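Local structure of peptidoglycan-N-acetylglucosamine deacetylase BC_1974 (Bacillus cereus, 5N1P) at residues 4-9 against 175-180. The protein removes the acetyl group from N-acetylglucosamine residues of peptidoglycan by metal-dependent hydrolysis, releasing acetate. Sequence-based numbering, arbitrary orientation.
With 8GK (~{N}-oxidanylnaphthalene-1-carboxamide), chain E.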
loop_
_atom_site.group_PDB
_atom_site.type_symbol
_atom_site.label_atom_id
_atom_site.label_comp_id
_atom_site.label_asym_id
_atom_site.label_seq_id
_atom_site.Cartn_x
_atom_site.Cartn_y
_atom_site.Cartn_z
ATOM N N ALA A 4 13.532 0.206 0.239
ATOM C CA ALA A 4 12.361 0.744 0.919
ATOM C C ALA A 4 11.155 0.604 0.013
ATOM O O ALA A 4 11.185 1.022 -1.146
ATOM C CB ALA A 4 12.573 2.210 1.299
ATOM N N TYR A 5 10.095 0.012 0.548
ATOM C CA TYR A 5 8.848 -0.142 -0.186
ATOM C C TYR A 5 7.798 0.811 0.354
ATOM O O TYR A 5 7.157 0.535 1.377
ATOM C CB TYR A 5 8.340 -1.581 -0.093
ATOM C CG TYR A 5 9.266 -2.601 -0.706
ATOM C CD1 TYR A 5 9.087 -3.025 -2.019
ATOM C CD2 TYR A 5 10.320 -3.146 0.030
ATOM C CE1 TYR A 5 9.936 -3.954 -2.586
ATOM C CE2 TYR A 5 11.171 -4.080 -0.530
ATOM C CZ TYR A 5 10.968 -4.482 -1.840
ATOM O OH TYR A 5 11.809 -5.406 -2.407
ATOM N N LEU A 6 7.653 1.953 -0.302
ATOM C CA LEU A 6 6.597 2.880 0.056
ATOM C C LEU A 6 5.286 2.275 -0.392
ATOM O O LEU A 6 5.160 1.869 -1.548
ATOM C CB LEU A 6 6.789 4.235 -0.611
ATOM C CG LEU A 6 7.804 5.209 -0.035
ATOM C CD1 LEU A 6 7.904 6.432 -0.921
ATOM C CD2 LEU A 6 7.394 5.597 1.384
ATOM N N THR A 7 4.313 2.212 0.501
ATOM C CA THR A 7 2.994 1.696 0.118
ATOM C C THR A 7 1.906 2.693 0.499
ATOM O O THR A 7 1.955 3.322 1.565
ATOM C CB THR A 7 2.675 0.307 0.752
ATOM O OG1 THR A 7 2.449 0.431 2.171
ATOM C CG2 THR A 7 3.818 -0.687 0.489
ATOM N N PHE A 8 0.931 2.847 -0.389
ATOM C CA PHE A 8 -0.106 3.855 -0.215
ATOM C C PHE A 8 -1.463 3.198 -0.300
ATOM O O PHE A 8 -1.804 2.627 -1.328
ATOM C CB PHE A 8 0.007 4.948 -1.277
ATOM C CG PHE A 8 1.305 5.683 -1.241
ATOM C CD1 PHE A 8 1.484 6.728 -0.353
ATOM C CD2 PHE A 8 2.361 5.300 -2.062
ATOM C CE1 PHE A 8 2.701 7.415 -0.291
ATOM C CE2 PHE A 8 3.581 5.980 -2.010
ATOM C CZ PHE A 8 3.750 7.033 -1.114
ATOM N N ASP A 9 -2.228 3.307 0.777
ATOM C CA ASP A 9 -3.546 2.683 0.908
ATOM C C ASP A 9 -4.708 3.654 0.703
ATOM O O ASP A 9 -4.581 4.856 0.962
ATOM C CB ASP A 9 -3.726 2.084 2.310
ATOM C CG ASP A 9 -2.911 0.826 2.549
ATOM O OD1 ASP A 9 -2.165 0.402 1.655
ATOM O OD2 ASP A 9 -3.025 0.265 3.677
ATOM N N ALA A 175 10.513 14.472 1.842
ATOM C CA ALA A 175 11.444 14.359 2.969
ATOM C C ALA A 175 11.749 12.902 3.323
ATOM O O ALA A 175 12.840 12.586 3.801
ATOM C CB ALA A 175 10.898 15.085 4.182
ATOM N N ILE A 176 10.772 12.024 3.110
ATOM C CA ILE A 176 10.981 10.606 3.349
ATOM C C ILE A 176 11.963 10.048 2.329
ATOM O O ILE A 176 12.870 9.289 2.676
ATOM C CB ILE A 176 9.657 9.817 3.277
ATOM C CG1 ILE A 176 8.783 10.127 4.492
ATOM C CG2 ILE A 176 9.925 8.318 3.195
ATOM C CD1 ILE A 176 7.362 9.619 4.344
ATOM N N LEU A 177 11.772 10.419 1.065
ATOM C CA LEU A 177 12.647 9.953 -0.003
ATOM C C LEU A 177 14.087 10.399 0.255
ATOM O O LEU A 177 15.009 9.585 0.226
ATOM C CB LEU A 177 12.158 10.461 -1.361
ATOM C CG LEU A 177 10.827 9.864 -1.836
ATOM C CD1 LEU A 177 10.323 10.540 -3.102
ATOM C CD2 LEU A 177 10.968 8.377 -2.068
ATOM N N LYS A 178 14.264 11.688 0.532
ATOM C CA LYS A 178 15.583 12.239 0.839
ATOM C C LYS A 178 16.223 11.554 2.042
ATOM O O LYS A 178 17.381 11.136 1.995
ATOM C CB LYS A 178 15.475 13.741 1.093
ATOM C CG LYS A 178 16.809 14.421 1.359
ATOM C CD LYS A 178 16.624 15.904 1.615
ATOM C CE LYS A 178 17.968 16.621 1.667
ATOM N NZ LYS A 178 17.804 18.064 1.982
ATOM N N GLY A 179 15.463 11.441 3.124
ATOM C CA GLY A 179 15.962 10.830 4.340
ATOM C C GLY A 179 16.378 9.380 4.180
ATOM O O GLY A 179 17.341 8.938 4.801
ATOM N N LEU A 180 15.660 8.625 3.354
ATOM C CA LEU A 180 16.006 7.220 3.179
ATOM C C LEU A 180 17.115 6.998 2.151
ATOM O O LEU A 180 17.899 6.058 2.288
ATOM C CB LEU A 180 14.764 6.412 2.791
ATOM C CG LEU A 180 13.672 6.404 3.860
ATOM C CD1 LEU A 180 12.466 5.600 3.400
ATOM C CD2 LEU A 180 14.211 5.862 5.170
HETATM C C1 8GK E . -5.455 0.284 6.960
HETATM C C2 8GK E . -5.301 0.237 8.444
HETATM C C3 8GK E . -6.222 0.923 9.222
HETATM C C4 8GK E . -6.118 0.883 10.608
HETATM C C5 8GK E . -5.101 0.148 11.218
HETATM C C6 8GK E . -4.181 -0.541 10.435
HETATM C C7 8GK E . -4.287 -0.499 9.046
HETATM C C8 8GK E . -7.043 1.581 11.373
HETATM C C9 8GK E . -8.060 2.317 10.771
HETATM C C10 8GK E . -8.159 2.357 9.384
HETATM C C11 8GK E . -7.239 1.656 8.616
HETATM O O12 8GK E . -6.427 -0.276 6.495
HETATM N N13 8GK E . -4.592 0.938 6.183
HETATM O O14 8GK E . -5.103 1.538 5.034
#
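Strand 4-9, where Ala-4 and Leu-6 face the helix, runs almost antiparallel to 175-180, their axes at 171° and 11.1 Å apart at closest approach. This is strand-on-helix packing in the NodB homology domain of a family 4 carbohydrate esterase: helix 167-182 follows the neighbouring parallel strand 157-163 and covers one face of the sheet. Helix 138-152 flanks it, touching Ile-176 and Leu-180.

The interface is wholly aliphatic. Leu-6 suits its centre because its two methyls can reach separate helix residues: CD1 lies 3.8 Å from CD2 of Leu-177, while CD2 lies 4.1 Å from CG2 of Ile-176. With CG anti to its carbonyl carbon (chi1 -78°), the branch is directed at the helix, and chi2 of 175° turns the fork to give each methyl its own partner. Beta-branched Ile-176 offers the CG2 methyl close to the backbone, and its side chain also meets Met-162 of strand 157-163. At Ala-4 a lone methyl suffices, since the longer Leu-180 spans the gap, its CD1 4.0 Å from Ala-4 CB. Phe-187 of strand 185-187, which pairs with 2-9, touches Ala-4, Leu-177 and Leu-180, extending this apolar layer.

On the other face, Tyr-5 meets Trp-122 edge to face; further on, Thr-7 OG1 hydrogen-bonds to Arg-97 and Asp-9 OD1 forms a salt bridge with it. Asp-9, the inferred proton acceptor, ends the strand in the inhibitor pocket, with OD2 2.8 Å from the N-hydroxy oxygen O14 of the hydroxamate 8GK.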